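Local atomic coordinates of gamma tubulin complex adapter mto2 (PDB entry 6GDJ), a protein that acts with mto1 to recruit the gamma-tubulin complex to interphase and equatorial microtubule-organising centres, promoting nucleation of at least a subset of cytoplasmic microtubules. Residues 10-15 with 54-59; 15-20 with 24-29. One frame throughout, in Å; residues are numbered along the deposited sequence.

Contact 1. Residues 10-15 with 54-59; sequences QTALMR and SLAELC
C59 reaches from the helix of 54-59 onto the backbone of residues 12-13, and both atoms of its short side chain touch. Its CB lies 3.7 Å from the A12 CB and equally close, 3.7 Å, to the carbonyl oxygen A12 O, so the methylene rests on one residue through methyl and backbone together. One bond further out, SG meets the next residue instead: it sits 3.9 Å from L13 CA, with the N and CB of L13 close by. The first torsion explains the change of partner. With chi1 at -74°, SG stands beside its own backbone N, and this carries the sulfur past the A12 carbonyl to the L13 backbone; V29 and L16 also pack against C59. The small side chains A12, A56 and C59 let two near-parallel helices of this three-helix subunit come close. The axes of the short segments are 8.2 Å apart at closest and inclined by 22°, and the A12 and A56 CA atoms come within 5.4 Å of each other. The A12 methyl also faces A56: its CB lies 3.6 Å from the carbonyl oxygen A56 O and 4.2 Å from the A56 CB. No hydrogen bond joins the segments, whose backbone N-H groups serve their own helices, as in M14 N to Q10 O and C59 N to L55 O. All four touching residues are buried, and L13 continues from this interface onto E30 and V33 of helix 23-42. Other residues of 54-59 turn to the second subunit of this twin-cysteine dimerisation domain: L58 packs on L58 of that subunit, and S54 and L55 pack on its A32.

Contact 2. Residues 15-20 with 24-29; sequences RLRTYH and IILKPV
L16 and L26 meet through single methyls, L16 CD2 lying 4.3 Å from L26 CD1 near the C-terminal end of helix 5-17. The same L16 methyl also approaches V29, with CD2 4.2 Å from V29 CG1, so one branch of the leucine bridges two residues of the facing helix. Two torsions set its direction: CG stands opposite the backbone N (chi1 176°), and the second leaves CD2 anti to CA, making it the reaching branch. V29 adopts a matching state, chi1 171°, with CG1 beside its carbonyl carbon, and the two side chains pass each other at a slant.

In L26 CG is likewise anti to the backbone N, but the second torsion turns CD1 out of the extended line, toward L16 and the aliphatic part of R17, whose CG lies 4.4 Å from L26 CD1. Beyond CG the R17 chain stays stretched and takes its guanidinium to E30, where NE takes part in a salt bridge. P21, in the intervening loop, also packs on both L16 and L26. The chain leaves the helix by a type I beta turn from R17 to H20, with H20 N bonded to R17 O at 3.2 Å. H20 then has positive phi and psi, in the left-handed helical region, and the link runs on to helix 23-42. Within the turn, T18 OG1 donates back to R15 O over 2.7 Å, in the carbonyl plane with a C=O to donor angle of 145°; T18 N reaches the same oxygen only weakly. The short connection thus brings consecutive helices together as a helical hairpin. Across it no hydrogen bond forms: attraction rests on dispersion and partial burial of apolar groups, while R17, the one charged side chain that touches across the contact, lends its methylenes to L26 and has its charge met by E30.

In the fold
From the N terminus, helix 5-17 enters both contacts, whose segments share R15, although it makes no contact across either. Contact 2 closes a short loop first, joining the end of that helix to the start of helix 23-42 across only three residues. Contact 1 closes a much longer one, from the same helix to helix 46-72, so contact 2 is nested inside it. The two centres lie about 10 Å apart and their side chains merge into one core: C59 SG packs 3.7 Å from V29 CG1, and L13 CD1 lies 4.2 Å from L26 CD1. All three helices are thereby tied together, and both contacts border the second subunit.

Contact 1. Residues 10-15 with 54-59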
loop_
_atom_site.group_PDB
_atom_site.type_symbol
_atom_site.label_atom_id
_atom_site.label_comp_id
_atom_site.label_asym_id
_atom_site.label_seq_id
_atom_site.Cartn_x
_atom_site.Cartn_y
_atom_site.Cartn_z
ATOM N N GLN A 10 11.599 4.051 0.143
ATOM C CA GLN A 10 12.152 4.218 -1.201
ATOM C C GLN A 10 12.926 2.964 -1.582
ATOM O O GLN A 10 12.787 2.446 -2.699
ATOM C CB GLN A 10 13.065 5.474 -1.224
ATOM C CG GLN A 10 13.867 5.761 -2.449
ATOM N N THR A 11 13.805 2.457 -0.701
ATOM C CA THR A 11 14.593 1.262 -1.050
ATOM C C THR A 11 13.714 0.047 -1.342
ATOM O O THR A 11 13.908 -0.708 -2.274
ATOM C CB THR A 11 15.593 0.970 0.071
ATOM O OG1 THR A 11 16.503 2.072 0.143
ATOM C CG2 THR A 11 16.356 -0.360 -0.173
ATOM N N ALA A 12 12.681 -0.146 -0.478
ATOM C CA ALA A 12 11.798 -1.252 -0.668
ATOM C C ALA A 12 11.007 -1.191 -1.976
ATOM O O ALA A 12 10.866 -2.226 -2.639
ATOM C CB ALA A 12 10.830 -1.355 0.520
ATOM N N LEU A 13 10.582 0.011 -2.372
ATOM C CA LEU A 13 9.906 0.157 -3.667
ATOM C C LEU A 13 10.848 -0.127 -4.827
ATOM O O LEU A 13 10.496 -0.810 -5.765
ATOM C CB LEU A 13 9.338 1.532 -3.795
ATOM C CG LEU A 13 8.710 1.868 -5.146
ATOM C CD1 LEU A 13 7.616 0.886 -5.504
ATOM C CD2 LEU A 13 8.266 3.297 -5.124
ATOM N N MET A 14 12.072 0.377 -4.710
ATOM C CA MET A 14 13.041 0.127 -5.771
ATOM C C MET A 14 13.284 -1.377 -5.938
ATOM O O MET A 14 13.415 -1.884 -7.059
ATOM C CB MET A 14 14.324 0.883 -5.452
ATOM C CG MET A 14 14.183 2.370 -5.653
ATOM S SD MET A 14 15.604 3.371 -5.186
ATOM C CE MET A 14 16.687 2.901 -6.463
ATOM N N ARG A 15 13.395 -2.111 -4.799
ATOM C CA ARG A 15 13.513 -3.531 -4.862
ATOM C C ARG A 15 12.280 -4.184 -5.540
ATOM O O ARG A 15 12.415 -5.051 -6.387
ATOM C CB ARG A 15 13.838 -4.113 -3.518
ATOM C CG ARG A 15 15.199 -3.705 -3.009
ATOM C CD ARG A 15 15.425 -4.237 -1.588
ATOM N NE ARG A 15 15.516 -5.684 -1.535
ATOM C CZ ARG A 15 15.264 -6.411 -0.434
ATOM N NH1 ARG A 15 15.016 -5.825 0.706
ATOM N NH2 ARG A 15 15.304 -7.699 -0.501
ATOM N N SER A 54 4.884 1.293 6.982
ATOM C CA SER A 54 3.932 0.341 6.487
ATOM C C SER A 54 4.003 0.100 4.961
ATOM O O SER A 54 3.888 -1.009 4.531
ATOM C CB SER A 54 2.532 0.658 6.895
ATOM O OG SER A 54 2.032 1.788 6.273
ATOM N N LEU A 55 4.287 1.154 4.190
ATOM C CA LEU A 55 4.456 0.958 2.790
ATOM C C LEU A 55 5.712 0.252 2.444
ATOM O O LEU A 55 5.714 -0.584 1.546
ATOM C CB LEU A 55 4.330 2.312 2.107
ATOM C CG LEU A 55 2.960 2.982 2.111
ATOM C CD1 LEU A 55 2.964 4.426 1.567
ATOM C CD2 LEU A 55 1.936 2.102 1.399
ATOM N N ALA A 56 6.770 0.500 3.228
ATOM C CA ALA A 56 8.015 -0.285 3.028
ATOM C C ALA A 56 7.747 -1.772 3.242
ATOM O O ALA A 56 8.100 -2.627 2.478
ATOM C CB ALA A 56 9.083 0.165 3.986
ATOM N N GLU A 57 7.037 -2.072 4.334
ATOM C CA GLU A 57 6.702 -3.450 4.642
ATOM C C GLU A 57 5.796 -4.135 3.585
ATOM O O GLU A 57 5.932 -5.310 3.283
ATOM C CB GLU A 57 6.070 -3.569 6.064
ATOM C CG GLU A 57 6.924 -3.133 7.210
ATOM N N LEU A 58 4.875 -3.338 3.016
ATOM C CA LEU A 58 4.042 -3.851 1.959
ATOM C C LEU A 58 4.896 -4.262 0.727
ATOM O O LEU A 58 4.743 -5.335 0.158
ATOM C CB LEU A 58 3.047 -2.773 1.556
ATOM C CG LEU A 58 2.236 -3.177 0.320
ATOM C CD1 LEU A 58 1.487 -4.461 0.425
ATOM C CD2 LEU A 58 1.329 -2.037 -0.012
ATOM N N CYS A 59 5.800 -3.358 0.376
ATOM C CA CYS A 59 6.693 -3.599 -0.766
ATOM C C CYS A 59 7.529 -4.843 -0.521
ATOM O O CYS A 59 7.700 -5.660 -1.401
ATOM C CB CYS A 59 7.584 -2.389 -1.007
ATOM S SG CYS A 59 6.740 -0.981 -1.763
#

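Contact 2. Residues 15-20 with 24-29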
loop_
_atom_site.group_PDB
_atom_site.type_symbol
_atom_site.label_atom_id
_atom_site.label_comp_id
_atom_site.label_asym_id
_atom_site.label_seq_id
_atom_site.Cartn_x
_atom_site.Cartn_y
_atom_site.Cartn_z
ATOM N N ARG A 15 13.395 -2.111 -4.799
ATOM C CA ARG A 15 13.513 -3.531 -4.862
ATOM C C ARG A 15 12.280 -4.184 -5.540
ATOM O O ARG A 15 12.415 -5.051 -6.387
ATOM C CB ARG A 15 13.838 -4.113 -3.518
ATOM C CG ARG A 15 15.199 -3.705 -3.009
ATOM C CD ARG A 15 15.425 -4.237 -1.588
ATOM N NE ARG A 15 15.516 -5.684 -1.535
ATOM C CZ ARG A 15 15.264 -6.411 -0.434
ATOM N NH1 ARG A 15 15.016 -5.825 0.706
ATOM N NH2 ARG A 15 15.304 -7.699 -0.501
ATOM N N LEU A 16 11.076 -3.780 -5.100
ATOM C CA LEU A 16 9.870 -4.357 -5.697
ATOM C C LEU A 16 9.823 -4.179 -7.203
ATOM O O LEU A 16 9.477 -5.105 -7.889
ATOM C CB LEU A 16 8.670 -3.670 -5.065
ATOM C CG LEU A 16 7.310 -4.083 -5.639
ATOM C CD1 LEU A 16 7.118 -5.591 -5.553
ATOM C CD2 LEU A 16 6.182 -3.255 -4.993
ATOM N N ARG A 17 10.266 -3.030 -7.711
ATOM C CA ARG A 17 10.166 -2.794 -9.168
ATOM C C ARG A 17 10.962 -3.809 -9.938
ATOM O O ARG A 17 10.604 -4.182 -11.032
ATOM C CB ARG A 17 10.728 -1.413 -9.509
ATOM C CG ARG A 17 9.965 -0.262 -9.077
ATOM C CD ARG A 17 10.708 0.989 -9.444
ATOM N NE ARG A 17 10.036 2.150 -8.994
ATOM C CZ ARG A 17 10.625 3.272 -8.601
ATOM N NH1 ARG A 17 11.974 3.380 -8.583
ATOM N NH2 ARG A 17 9.900 4.275 -8.132
ATOM N N THR A 18 12.052 -4.309 -9.335
ATOM C CA THR A 18 12.881 -5.282 -10.059
ATOM C C THR A 18 12.260 -6.661 -10.231
ATOM O O THR A 18 12.791 -7.468 -10.975
ATOM C CB THR A 18 14.249 -5.483 -9.366
ATOM O OG1 THR A 18 14.113 -6.188 -8.119
ATOM C CG2 THR A 18 14.959 -4.227 -9.181
ATOM N N TYR A 19 11.125 -6.942 -9.552
ATOM C CA TYR A 19 10.423 -8.208 -9.729
ATOM C C TYR A 19 9.278 -8.137 -10.779
ATOM O O TYR A 19 8.567 -9.119 -10.930
ATOM C CB TYR A 19 9.865 -8.711 -8.386
ATOM C CG TYR A 19 10.956 -9.168 -7.437
ATOM C CD1 TYR A 19 11.585 -8.285 -6.604
ATOM C CD2 TYR A 19 11.337 -10.506 -7.418
ATOM C CE1 TYR A 19 12.580 -8.723 -5.754
ATOM C CE2 TYR A 19 12.344 -10.965 -6.578
ATOM C CZ TYR A 19 12.936 -10.076 -5.734
ATOM O OH TYR A 19 13.966 -10.455 -4.859
ATOM N N HIS A 20 9.214 -7.010 -11.493
ATOM C CA HIS A 20 8.218 -6.798 -12.566
ATOM C C HIS A 20 6.820 -7.158 -12.093
ATOM O O HIS A 20 6.108 -7.955 -12.709
ATOM C CB HIS A 20 8.555 -7.699 -13.733
ATOM C CG HIS A 20 9.900 -7.466 -14.316
ATOM N ND1 HIS A 20 10.334 -6.235 -14.793
ATOM C CD2 HIS A 20 10.914 -8.331 -14.569
ATOM C CE1 HIS A 20 11.504 -6.341 -15.298
ATOM N NE2 HIS A 20 11.907 -7.601 -15.185
ATOM N N ILE A 24 -1.224 -3.499 -12.337
ATOM C CA ILE A 24 -2.406 -3.187 -11.515
ATOM C C ILE A 24 -2.090 -3.166 -10.039
ATOM O O ILE A 24 -2.833 -2.576 -9.273
ATOM C CB ILE A 24 -3.623 -4.049 -11.751
ATOM C CG1 ILE A 24 -3.356 -5.412 -11.322
ATOM C CG2 ILE A 24 -4.054 -3.997 -13.209
ATOM C CD1 ILE A 24 -4.538 -6.245 -11.332
ATOM N N ILE A 25 -0.935 -3.707 -9.665
ATOM C CA ILE A 25 -0.435 -3.562 -8.311
ATOM C C ILE A 25 0.611 -2.469 -8.246
ATOM O O ILE A 25 0.592 -1.633 -7.336
ATOM C CB ILE A 25 0.219 -4.888 -7.782
ATOM C CG1 ILE A 25 -0.781 -6.022 -7.867
ATOM C CG2 ILE A 25 0.816 -4.755 -6.370
ATOM C CD1 ILE A 25 -1.930 -5.789 -7.011
ATOM N N LEU A 26 1.553 -2.451 -9.162
ATOM C CA LEU A 26 2.600 -1.463 -9.054
ATOM C C LEU A 26 2.138 -0.006 -9.154
ATOM O O LEU A 26 2.664 0.845 -8.469
ATOM C CB LEU A 26 3.706 -1.739 -10.077
ATOM C CG LEU A 26 4.972 -0.927 -10.009
ATOM C CD1 LEU A 26 5.696 -1.082 -8.675
ATOM C CD2 LEU A 26 5.875 -1.286 -11.184
ATOM N N LYS A 27 1.200 0.285 -10.057
ATOM C CA LYS A 27 0.746 1.643 -10.184
ATOM C C LYS A 27 0.227 2.245 -8.858
ATOM O O LYS A 27 0.689 3.267 -8.419
ATOM C CB LYS A 27 -0.241 1.773 -11.363
ATOM C CG LYS A 27 -0.762 3.195 -11.670
ATOM C CD LYS A 27 -1.876 3.235 -12.772
ATOM N N PRO A 28 -0.717 1.530 -8.171
ATOM C CA PRO A 28 -1.212 2.114 -6.920
ATOM C C PRO A 28 -0.132 2.154 -5.832
ATOM O O PRO A 28 -0.135 3.062 -5.028
ATOM C CB PRO A 28 -2.401 1.188 -6.575
ATOM C CG PRO A 28 -2.424 0.122 -7.521
ATOM C CD PRO A 28 -1.564 0.439 -8.666
ATOM N N VAL A 29 0.754 1.141 -5.791
ATOM C CA VAL A 29 1.848 1.195 -4.800
ATOM C C VAL A 29 2.711 2.391 -5.064
ATOM O O VAL A 29 3.019 3.115 -4.166
ATOM C CB VAL A 29 2.691 -0.100 -4.829
ATOM C CG1 VAL A 29 3.917 0.107 -3.951
ATOM C CG2 VAL A 29 1.884 -1.307 -4.358
#